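Local coordinates for putative large adhesion protein (Lap) involved in biofilm formation (Marinobacter hydrocarbonoclasticus ATCC 49840, PDB 6M8M) that binds sugars such as glucose through a calcium ion in its PA14 domain, and probably serves an RTX adhesin in biofilm formation, at residues Y42-A46 and F63-E68; N53-V57 and V178-Q182. All blocks are in the same frame, centred on the assembly; numbering follows the deposited sequence.

Contact 1 of 2, residues Y42-A46 and F63-E68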
loop_
_atom_site.group_PDB
_atom_site.type_symbol
_atom_site.label_atom_id
_atom_site.label_comp_id
_atom_site.label_asym_id
_atom_site.label_seq_id
_atom_site.Cartn_x
_atom_site.Cartn_y
_atom_site.Cartn_z
ATOM N N TYR A 42 -5.338 7.828 1.234
ATOM C CA TYR A 42 -5.124 8.152 -0.174
ATOM C C TYR A 42 -4.717 9.615 -0.273
ATOM O O TYR A 42 -5.380 10.482 0.316
ATOM C CB TYR A 42 -6.406 7.921 -0.977
ATOM C CG TYR A 42 -6.285 8.278 -2.434
ATOM C CD1 TYR A 42 -6.554 9.565 -2.888
ATOM C CD2 TYR A 42 -5.880 7.333 -3.365
ATOM C CE1 TYR A 42 -6.429 9.889 -4.234
ATOM C CE2 TYR A 42 -5.773 7.637 -4.700
ATOM C CZ TYR A 42 -6.031 8.915 -5.127
ATOM O OH TYR A 42 -5.926 9.176 -6.466
ATOM N N TYR A 43 -3.664 9.891 -1.039
ATOM C CA TYR A 43 -3.158 11.237 -1.269
ATOM C C TYR A 43 -3.122 11.511 -2.764
ATOM O O TYR A 43 -2.483 10.778 -3.529
ATOM C CB TYR A 43 -1.736 11.389 -0.727
ATOM C CG TYR A 43 -1.608 11.176 0.750
ATOM C CD1 TYR A 43 -1.592 9.908 1.291
ATOM C CD2 TYR A 43 -1.513 12.251 1.616
ATOM C CE1 TYR A 43 -1.492 9.723 2.671
ATOM C CE2 TYR A 43 -1.417 12.081 2.959
ATOM C CZ TYR A 43 -1.411 10.828 3.487
ATOM O OH TYR A 43 -1.319 10.736 4.864
ATOM N N ALA A 44 -3.777 12.590 -3.169
ATOM C CA ALA A 44 -3.674 13.120 -4.518
ATOM C C ALA A 44 -2.399 13.942 -4.610
ATOM O O ALA A 44 -2.119 14.757 -3.728
ATOM C CB ALA A 44 -4.871 14.023 -4.788
ATOM N N TYR A 45 -1.597 13.701 -5.632
ATOM C CA TYR A 45 -0.365 14.453 -5.845
ATOM C C TYR A 45 -0.407 15.025 -7.252
ATOM O O TYR A 45 -0.623 14.289 -8.216
ATOM C CB TYR A 45 0.836 13.538 -5.662
ATOM C CG TYR A 45 2.190 14.192 -5.887
ATOM C CD1 TYR A 45 2.692 14.362 -7.167
ATOM C CD2 TYR A 45 2.978 14.597 -4.828
ATOM C CE1 TYR A 45 3.942 14.932 -7.384
ATOM C CE2 TYR A 45 4.228 15.165 -5.039
ATOM C CZ TYR A 45 4.702 15.314 -6.316
ATOM O OH TYR A 45 5.966 15.850 -6.509
ATOM N N ALA A 46 -0.222 16.337 -7.357
ATOM C CA ALA A 46 -0.301 17.059 -8.623
ATOM C C ALA A 46 1.108 17.370 -9.101
ATOM O O ALA A 46 1.769 18.268 -8.573
ATOM C CB ALA A 46 -1.101 18.349 -8.442
ATOM N N PHE A 63 6.016 13.587 1.156
ATOM C CA PHE A 63 4.717 14.169 0.847
ATOM C C PHE A 63 3.670 13.712 1.860
ATOM O O PHE A 63 2.879 14.522 2.379
ATOM C CB PHE A 63 4.276 13.809 -0.568
ATOM C CG PHE A 63 3.088 14.595 -1.026
ATOM C CD1 PHE A 63 3.235 15.899 -1.472
ATOM C CD2 PHE A 63 1.818 14.050 -0.988
ATOM C CE1 PHE A 63 2.143 16.639 -1.870
ATOM C CE2 PHE A 63 0.719 14.786 -1.412
ATOM C CZ PHE A 63 0.884 16.080 -1.837
ATOM N N ILE A 64 3.653 12.414 2.170
ATOM C CA ILE A 64 2.707 11.905 3.161
ATOM C C ILE A 64 2.865 12.651 4.478
ATOM O O ILE A 64 1.879 13.067 5.097
ATOM C CB ILE A 64 2.912 10.395 3.366
ATOM C CG1 ILE A 64 2.487 9.593 2.138
ATOM C CG2 ILE A 64 2.188 9.930 4.619
ATOM C CD1 ILE A 64 2.950 8.155 2.178
ATOM N N ALA A 65 4.103 12.820 4.936
ATOM C CA ALA A 65 4.327 13.343 6.277
ATOM C C ALA A 65 3.909 14.796 6.419
ATOM O O ALA A 65 3.649 15.241 7.544
ATOM C CB ALA A 65 5.802 13.195 6.662
ATOM N N ALA A 66 3.834 15.535 5.325
ATOM C CA ALA A 66 3.509 16.953 5.352
ATOM C C ALA A 66 2.066 17.231 4.960
ATOM O O ALA A 66 1.674 18.400 4.888
ATOM C CB ALA A 66 4.460 17.713 4.418
ATOM N N ASN A 67 1.262 16.200 4.707
ATOM C CA ASN A 67 -0.084 16.400 4.197
ATOM C C ASN A 67 -1.057 15.497 4.930
ATOM O O ASN A 67 -0.693 14.451 5.458
ATOM C CB ASN A 67 -0.158 16.105 2.696
ATOM C CG ASN A 67 0.487 17.180 1.877
ATOM O OD1 ASN A 67 -0.148 18.194 1.575
ATOM N ND2 ASN A 67 1.756 17.000 1.525
ATOM N N GLU A 68 -2.306 15.935 4.976
ATOM C CA GLU A 68 -3.372 15.067 5.436
ATOM C C GLU A 68 -3.966 14.343 4.233
ATOM O O GLU A 68 -4.032 14.874 3.121
ATOM C CB GLU A 68 -4.456 15.830 6.190
ATOM C CG GLU A 68 -5.468 14.903 6.853
ATOM C CD GLU A 68 -6.258 15.589 7.943
ATOM O OE1 GLU A 68 -7.460 15.283 8.094
ATOM O OE2 GLU A 68 -5.673 16.437 8.645
#

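Contact 2 of 2, residues N53-V57 and V178-Q182. With CA (calcium ion), chain D; CA (calcium ion), chain E; BGC (beta-D-glucopyranose), chain B.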
loop_
_atom_site.group_PDB
_atom_site.type_symbol
_atom_site.label_atom_id
_atom_site.label_comp_id
_atom_site.label_asym_id
_atom_site.label_seq_id
_atom_site.Cartn_x
_atom_site.Cartn_y
_atom_site.Cartn_z
ATOM N N ASN A 53 7.732 14.426 -10.792
ATOM C CA ASN A 53 7.123 13.107 -10.876
ATOM C C ASN A 53 7.438 12.287 -9.633
ATOM O O ASN A 53 8.548 12.342 -9.107
ATOM C CB ASN A 53 7.680 12.399 -12.106
ATOM C CG ASN A 53 6.919 11.148 -12.444
ATOM O OD1 ASN A 53 5.738 11.016 -12.119
ATOM N ND2 ASN A 53 7.584 10.217 -13.099
ATOM N N LEU A 54 6.465 11.525 -9.153
ATOM C CA LEU A 54 6.746 10.587 -8.077
ATOM C C LEU A 54 7.652 9.489 -8.604
ATOM O O LEU A 54 7.371 8.882 -9.638
ATOM C CB LEU A 54 5.465 9.976 -7.534
ATOM C CG LEU A 54 4.543 10.968 -6.829
ATOM C CD1 LEU A 54 3.347 10.203 -6.255
ATOM C CD2 LEU A 54 5.241 11.750 -5.730
ATOM N N SER A 55 8.735 9.221 -7.892
ATOM C CA SER A 55 9.655 8.194 -8.364
ATOM C C SER A 55 10.436 7.474 -7.275
ATOM O O SER A 55 11.174 6.549 -7.620
ATOM C CB SER A 55 10.642 8.779 -9.366
ATOM O OG SER A 55 11.504 9.668 -8.693
ATOM N N ASN A 56 10.325 7.836 -5.999
ATOM C CA ASN A 56 11.068 7.110 -4.979
ATOM C C ASN A 56 10.369 7.208 -3.633
ATOM O O ASN A 56 9.536 8.086 -3.391
ATOM C CB ASN A 56 12.546 7.526 -4.893
ATOM C CG ASN A 56 12.728 8.954 -4.479
ATOM O OD1 ASN A 56 12.605 9.302 -3.308
ATOM N ND2 ASN A 56 13.072 9.807 -5.441
ATOM N N VAL A 57 10.729 6.268 -2.764
ATOM C CA VAL A 57 10.070 6.109 -1.475
ATOM C C VAL A 57 10.264 7.336 -0.593
ATOM O O VAL A 57 9.320 7.792 0.067
ATOM C CB VAL A 57 10.573 4.837 -0.766
ATOM C CG1 VAL A 57 10.059 4.780 0.673
ATOM C CG2 VAL A 57 10.166 3.581 -1.520
ATOM N N VAL A 178 3.682 1.937 1.973
ATOM C CA VAL A 178 3.448 3.080 1.097
ATOM C C VAL A 178 3.575 2.588 -0.338
ATOM O O VAL A 178 4.377 1.692 -0.634
ATOM C CB VAL A 178 4.363 4.286 1.377
ATOM C CG1 VAL A 178 4.184 4.780 2.809
ATOM C CG2 VAL A 178 5.800 3.960 1.078
ATOM N N TYR A 179 2.787 3.176 -1.223
ATOM C CA TYR A 179 2.655 2.753 -2.613
ATOM C C TYR A 179 2.346 4.003 -3.419
ATOM O O TYR A 179 1.673 4.915 -2.916
ATOM C CB TYR A 179 1.519 1.689 -2.774
ATOM C CG TYR A 179 0.959 1.666 -4.166
ATOM C CD1 TYR A 179 1.571 0.951 -5.180
ATOM C CD2 TYR A 179 -0.138 2.444 -4.488
ATOM C CE1 TYR A 179 1.091 0.990 -6.479
ATOM C CE2 TYR A 179 -0.620 2.502 -5.773
ATOM C CZ TYR A 179 0.003 1.788 -6.769
ATOM O OH TYR A 179 -0.489 1.907 -8.034
ATOM N N TRP A 180 2.803 4.051 -4.671
ATOM C CA TRP A 180 2.410 5.160 -5.531
ATOM C C TRP A 180 2.215 4.740 -6.971
ATOM O O TRP A 180 2.754 3.730 -7.446
ATOM C CB TRP A 180 3.419 6.305 -5.466
ATOM C CG TRP A 180 4.731 6.051 -6.142
ATOM C CD1 TRP A 180 5.064 6.368 -7.413
ATOM C CD2 TRP A 180 5.895 5.460 -5.559
ATOM N NE1 TRP A 180 6.360 6.009 -7.671
ATOM C CE2 TRP A 180 6.895 5.450 -6.548
ATOM C CE3 TRP A 180 6.188 4.930 -4.295
ATOM C CZ2 TRP A 180 8.179 4.954 -6.313
ATOM C CZ3 TRP A 180 7.463 4.439 -4.060
ATOM C CH2 TRP A 180 8.442 4.453 -5.067
ATOM N N ASP A 181 1.432 5.573 -7.653
ATOM C CA ASP A 181 1.317 5.577 -9.100
ATOM C C ASP A 181 1.845 6.909 -9.619
ATOM O O ASP A 181 1.340 7.973 -9.238
ATOM C CB ASP A 181 -0.136 5.397 -9.551
ATOM C CG ASP A 181 -0.270 5.518 -11.049
ATOM O OD1 ASP A 181 0.631 5.008 -11.736
ATOM O OD2 ASP A 181 -1.245 6.140 -11.530
ATOM N N GLN A 182 2.860 6.853 -10.482
ATOM C CA GLN A 182 3.362 8.039 -11.168
ATOM C C GLN A 182 2.481 8.445 -12.336
ATOM O O GLN A 182 2.641 9.557 -12.865
ATOM C CB GLN A 182 4.788 7.796 -11.686
ATOM C CG GLN A 182 4.929 6.760 -12.790
ATOM C CD GLN A 182 5.179 7.321 -14.181
ATOM O OE1 GLN A 182 5.669 8.443 -14.379
ATOM N NE2 GLN A 182 4.860 6.513 -15.169
HETATM CA CA CA D . 3.577 11.695 -12.701
HETATM CA CA CA E . 1.861 3.704 -13.191
HETATM C C2 BGC B . 3.145 2.802 -16.202
HETATM C C3 BGC B . 3.393 1.763 -17.245
HETATM C C4 BGC B . 4.713 1.997 -17.938
HETATM C C5 BGC B . 5.836 2.073 -16.914
HETATM C C6 BGC B . 7.183 2.348 -17.505
HETATM C C1 BGC B . 4.305 2.843 -15.222
HETATM O O1 BGC B . 4.111 3.829 -14.306
HETATM O O2 BGC B . 1.961 2.564 -15.428
HETATM O O3 BGC B . 2.317 1.760 -18.208
HETATM O O4 BGC B . 5.007 0.900 -18.802
HETATM O O5 BGC B . 5.552 3.135 -15.947
HETATM O O6 BGC B . 7.194 3.548 -18.235
HETATM O O HOH W 1 4.570 10.867 -14.797
#

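Contact 1 of 2, residues Y42-A46 and F63-E68
Tyr45 turns the edge of its ring onto the face of Phe63 in a T-shaped stack, with centroids 4.9 Å apart and planes at 72°. The CD2 corner does the touching: Tyr45 CD2 stands over the centre of the Phe63 ring and comes 3.6 Å from Phe63 CD1. With CG anti to the backbone N (chi1 -169°), Phe63 carries its ring out toward the strand, between Tyr45 and Asn67. Its opposite face is covered by the amide of Asn67, whose ND2 lies 3.3 Å above the ring plane. That amide is held in turn by a nearly straight bond from Asn67 ND2 to Phe63 O (2.9 Å). The contact lays the C-terminal part of helix 57-66 against strand 38-45 of the larger antiparallel sheet of this PA14-type beta fold. Two residues earlier on the strand, Tyr43 has CG beside its backbone N, anti to the carbonyl carbon (chi1 -61°), and offers a ring face to Ile64, with CG1 at 4.2 Å from the centroid in a CH-pi contact. The other branch, Ile64 CG2, lies 3.6 Å from Tyr43 OH. Asn67 O meets the edge of the tyrosine ring, 3.5 Å from Tyr43 CE2. The hydroxyl of Tyr45 is hydrogen-bonded to Gly52 O.

Contact 2 of 2, residues N53-V57 and V178-Q182
Asn53 and Gln182 meet through a shared calcium ion and a direct amide bond. Asn53 OD1 and the backbone Gln182 O each bind the metal at 2.3 Å; Gln47 and Asp113 complete the protein ligands. Beside it, Asn53 ND2 donates to Gln182 OE1 (2.9 Å, 148°), the two amide planes standing 64° apart. A water on the same calcium also donates to Gln182 OE1, so two donors grip this oxygen and fix the amide flip. Its NE2 thereby faces the sugar and donates to glucose O1 in a nearly straight bond (2.9 Å). CG of Gln182 sits between the backbone N and the carbonyl carbon (chi1 67°), and the bend at chi2 brings the amide between Asn53 and the sugar. Glucose O1 and O2 also bind a second calcium, held by Asp181 OD1 (2.3 Å) together with Asp136, Asp137, Gly183 and Ala185: the calcium-bridged sugar site of this PA14 domain. Apolar contacts centre on Trp180. Leu54 CB lies 3.6 Å from Trp180 CD1, and Val57 CG2 3.8 Å from Trp180 CZ3; the indole NE1 is hydrogen-bonded to Asn154. The loop leading into helix 57-66 thus lies over strand 174-181, with Val60 of that helix and Ile115 of strand 113-122 also packed on the indole.

Overall arrangement
From the N terminus, strand 38-45 supplies the first half of contact 1, and the chain then enters the loop that runs through 53-57, the first half of contact 2, into helix 57-66. The helix returns to the strand at 63-68, closing a short loop of 16 intervening residues. Contact 2, with 120 residues between its segments, closes only at the end of strand 174-181, so the two contacts cross along the chain. In space their centres lie about 11 Å apart and they touch twice: Tyr45 CE2 with Leu54 CD2, and Ile64 CD1 with Val178 CG1, each 3.6 Å. Together they bind the loop and its helix to two strands that both pair with strand 113-122.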